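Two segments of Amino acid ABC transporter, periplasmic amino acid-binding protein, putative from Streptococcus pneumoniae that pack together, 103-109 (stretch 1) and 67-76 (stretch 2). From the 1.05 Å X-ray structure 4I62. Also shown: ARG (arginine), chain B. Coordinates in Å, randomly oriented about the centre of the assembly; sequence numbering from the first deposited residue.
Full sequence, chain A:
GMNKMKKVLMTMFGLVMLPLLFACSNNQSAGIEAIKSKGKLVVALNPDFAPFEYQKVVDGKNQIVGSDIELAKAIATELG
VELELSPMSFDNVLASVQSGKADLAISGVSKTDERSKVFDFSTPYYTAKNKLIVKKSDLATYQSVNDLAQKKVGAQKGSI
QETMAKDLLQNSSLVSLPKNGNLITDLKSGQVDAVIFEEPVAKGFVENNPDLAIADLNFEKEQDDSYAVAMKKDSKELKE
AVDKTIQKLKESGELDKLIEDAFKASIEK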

# COMPACT_ATOMS: atom_id res chain seq x y z
N ASP A 103 -11.70 -12.27 -2.46
CA ASP A 103 -10.94 -13.21 -3.28
C ASP A 103 -9.46 -12.84 -3.40
O ASP A 103 -8.60 -13.73 -3.46
CB ASP A 103 -11.54 -13.24 -4.68
CG ASP A 103 -12.98 -13.69 -4.66
OD1 ASP A 103 -13.27 -14.73 -4.01
OD2 ASP A 103 -13.86 -13.00 -5.23
N LEU A 104 -9.17 -11.54 -3.48
CA LEU A 104 -7.80 -11.04 -3.63
C LEU A 104 -7.63 -9.86 -2.70
O LEU A 104 -8.59 -9.13 -2.47
CB LEU A 104 -7.51 -10.54 -5.06
CG LEU A 104 -7.64 -11.57 -6.17
CD1 LEU A 104 -7.44 -10.88 -7.53
CD2 LEU A 104 -6.64 -12.73 -5.99
N ALA A 105 -6.40 -9.65 -2.25
CA ALA A 105 -5.99 -8.37 -1.68
C ALA A 105 -5.09 -7.70 -2.71
O ALA A 105 -4.02 -8.24 -3.03
CB ALA A 105 -5.25 -8.54 -0.37
N ILE A 106 -5.53 -6.54 -3.20
CA ILE A 106 -4.71 -5.72 -4.10
C ILE A 106 -4.69 -4.35 -3.43
O ILE A 106 -5.62 -3.55 -3.59
CB ILE A 106 -5.25 -5.64 -5.55
CG1 ILE A 106 -5.58 -7.04 -6.09
CG2 ILE A 106 -4.20 -4.95 -6.41
CD1 ILE A 106 -6.17 -7.02 -7.51
N SER A 107 -3.64 -4.11 -2.63
CA SER A 107 -3.71 -3.01 -1.69
C SER A 107 -2.30 -2.57 -1.28
O SER A 107 -2.05 -2.26 -0.09
CB SER A 107 -4.54 -3.40 -0.45
OG SER A 107 -4.92 -2.28 0.35
N GLY A 108 -1.38 -2.58 -2.24
CA GLY A 108 0.01 -2.25 -1.92
C GLY A 108 0.61 -3.22 -0.91
O GLY A 108 1.39 -2.81 -0.05
N VAL A 109 0.27 -4.50 -1.03
CA VAL A 109 0.66 -5.51 -0.04
C VAL A 109 2.08 -6.03 -0.28
O VAL A 109 2.36 -6.60 -1.36
CB VAL A 109 -0.32 -6.70 -0.03
CG1 VAL A 109 0.10 -7.75 0.98
CG2 VAL A 109 -1.73 -6.25 0.22
N ARG B . 3.29 -2.32 1.96
CA ARG B . 2.85 -2.30 3.38
C ARG B . 2.39 -3.68 3.84
O ARG B . 2.07 -4.53 2.99
CB ARG B . 1.81 -1.22 3.61
CG ARG B . 0.59 -1.34 2.69
CD ARG B . -0.55 -0.44 3.14
NE ARG B . -1.54 -0.36 2.09
CZ ARG B . -2.67 0.32 2.16
NH1 ARG B . -3.52 0.32 1.14
NH2 ARG B . -2.97 1.00 3.27
OXT ARG B . 2.30 -3.86 5.10
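Stretch 2, residues 67-76: SDIELAKAIA

Stretch 2 is a helix throughout, with phi/psi values close to -65/-40 and an unbroken ladder of i to i+4 hydrogen bonds from Leu71 N to Ser67 O (3.0 Å) through Ala76 N to Ala72 O (3.0 Å). It lies against an extended segment that starts as strand at Leu104 and Ala105 and turns at Gly108. The two run in opposite senses: Asp68, near the start of the helix, meets Ile106 to Gly108, while Ile75, two turns on, reaches back to Ile106 and Leu104. The nearest CA atoms across the contact are those of Ile106 and Asp68, 6.1 Å apart.

The first rule is alternation. Leu104 and Ile106 send their CA-to-CB bonds toward the helix, whereas Ala105 between them is out of reach. The helix answers with Asp68, Leu71, Ala72 and Ile75, a stripe spaced three, four and seven residues apart; Glu70, Lys73 and Ala74 lie off it, and Lys73 NZ instead makes a salt bridge to Glu70 OE2 at 2.9 Å.

Ile106 is the centre of the contact, the residue with the most area covered. With chi1 m and chi2 t its longer branch is extended, carrying CD1 along the helix to Ala72 CB and Ile75 CD1, both at 3.8 Å. Its CG2 points to another part of the stripe, 3.6 Å from Asp68 CG. The small Ala72, its CB set sideways, meets the tip of this long branch. Leu71, t and p, has its CB toward stretch 1 and brings CD2 to Ile106 CG2, 4.0 Å away. Ile75, m and t, extends CD1 toward Ile106 and places CG2 4.2 Å from CD1 of Leu104, itself m and t. Two extended side chains of stretch 1 thus share one isoleucine of the helix.

The second rule is a polar anchor at the end of the apolar row. Asp68, with chi1 at -85° and chi2 at -12°, brings OD2 to the turn, where it accepts a hydrogen bond from Gly108 N at 2.9 Å. Ser107 N is also near OD2, at 3.3 Å, but the angle is too poor for a hydrogen bond. OD1 is satisfied elsewhere in the structure. Gly108 has phi/psi 61/39, and positive phi by itself favours glycine.

Ser107 points its CB away from the helix. The turn also meets the bound arginine: Ser107 OG and O accept from arginine NH1 at 3.1 and 3.2 Å, and Gly108 O accepts from arginine N at 2.8 Å. The backbone that Asp68 contacts, at Gly108, belongs to a segment that binds the amino acid.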

# COMPACT_ATOMS: atom_id res chain seq x y z
N SER A 67 -3.71 2.94 -9.22
CA SER A 67 -3.12 1.93 -10.09
C SER A 67 -3.52 0.51 -9.70
O SER A 67 -3.61 -0.35 -10.58
CB SER A 67 -1.61 2.07 -10.12
OG SER A 67 -1.04 1.94 -8.83
N ASP A 68 -3.77 0.24 -8.42
CA ASP A 68 -4.19 -1.09 -8.01
C ASP A 68 -5.64 -1.34 -8.46
O ASP A 68 -6.02 -2.49 -8.69
CB ASP A 68 -4.14 -1.27 -6.48
CG ASP A 68 -2.78 -1.67 -5.94
OD1 ASP A 68 -1.89 -2.04 -6.72
OD2 ASP A 68 -2.64 -1.67 -4.68
N ILE A 69 -6.45 -0.29 -8.56
CA ILE A 69 -7.82 -0.44 -9.06
C ILE A 69 -7.74 -0.81 -10.56
O ILE A 69 -8.48 -1.67 -11.04
CB ILE A 69 -8.66 0.84 -8.86
CG1 ILE A 69 -9.05 1.04 -7.40
CG2 ILE A 69 -9.94 0.79 -9.70
CD1 ILE A 69 -7.96 1.19 -6.40
N GLU A 70 -6.83 -0.16 -11.31
CA GLU A 70 -6.67 -0.51 -12.72
C GLU A 70 -6.15 -1.94 -12.89
O GLU A 70 -6.59 -2.65 -13.80
CB GLU A 70 -5.78 0.53 -13.39
CG GLU A 70 -6.38 1.94 -13.35
CD GLU A 70 -7.75 1.99 -14.00
OE1 GLU A 70 -7.88 1.51 -15.14
OE2 GLU A 70 -8.72 2.49 -13.38
N LEU A 71 -5.23 -2.37 -12.04
CA LEU A 71 -4.77 -3.75 -12.04
C LEU A 71 -5.94 -4.70 -11.76
O LEU A 71 -6.12 -5.71 -12.44
CB LEU A 71 -3.67 -3.94 -11.01
CG LEU A 71 -3.12 -5.35 -10.79
CD1 LEU A 71 -2.63 -6.00 -12.09
CD2 LEU A 71 -2.02 -5.37 -9.75
N ALA A 72 -6.75 -4.37 -10.75
CA ALA A 72 -7.92 -5.18 -10.41
C ALA A 72 -8.89 -5.31 -11.60
O ALA A 72 -9.42 -6.36 -11.86
CB ALA A 72 -8.63 -4.59 -9.20
N LYS A 73 -9.14 -4.18 -12.28
CA LYS A 73 -10.01 -4.20 -13.46
C LYS A 73 -9.45 -5.12 -14.55
O LYS A 73 -10.21 -5.86 -15.20
CB LYS A 73 -10.15 -2.78 -14.03
CG LYS A 73 -11.02 -1.84 -13.23
CD LYS A 73 -10.98 -0.42 -13.88
CE LYS A 73 -11.76 0.62 -13.10
NZ LYS A 73 -11.53 1.94 -13.75
N ALA A 74 -8.15 -5.07 -14.76
CA ALA A 74 -7.53 -5.91 -15.77
C ALA A 74 -7.67 -7.39 -15.42
O ALA A 74 -7.91 -8.23 -16.28
CB ALA A 74 -6.06 -5.51 -16.01
N ILE A 75 -7.49 -7.73 -14.13
CA ILE A 75 -7.65 -9.12 -13.71
C ILE A 75 -9.10 -9.57 -13.89
O ILE A 75 -9.35 -10.66 -14.36
CB ILE A 75 -7.16 -9.29 -12.24
CG1 ILE A 75 -5.67 -8.98 -12.14
CG2 ILE A 75 -7.51 -10.68 -11.72
CD1 ILE A 75 -5.19 -8.80 -10.70
N ALA A 76 -10.05 -8.74 -13.49
CA ALA A 76 -11.46 -9.10 -13.62
C ALA A 76 -11.81 -9.31 -15.10
O ALA A 76 -12.51 -10.25 -15.43
CB ALA A 76 -12.35 -8.03 -13.00
O HOH W 1 -7.57 -2.83 -6.29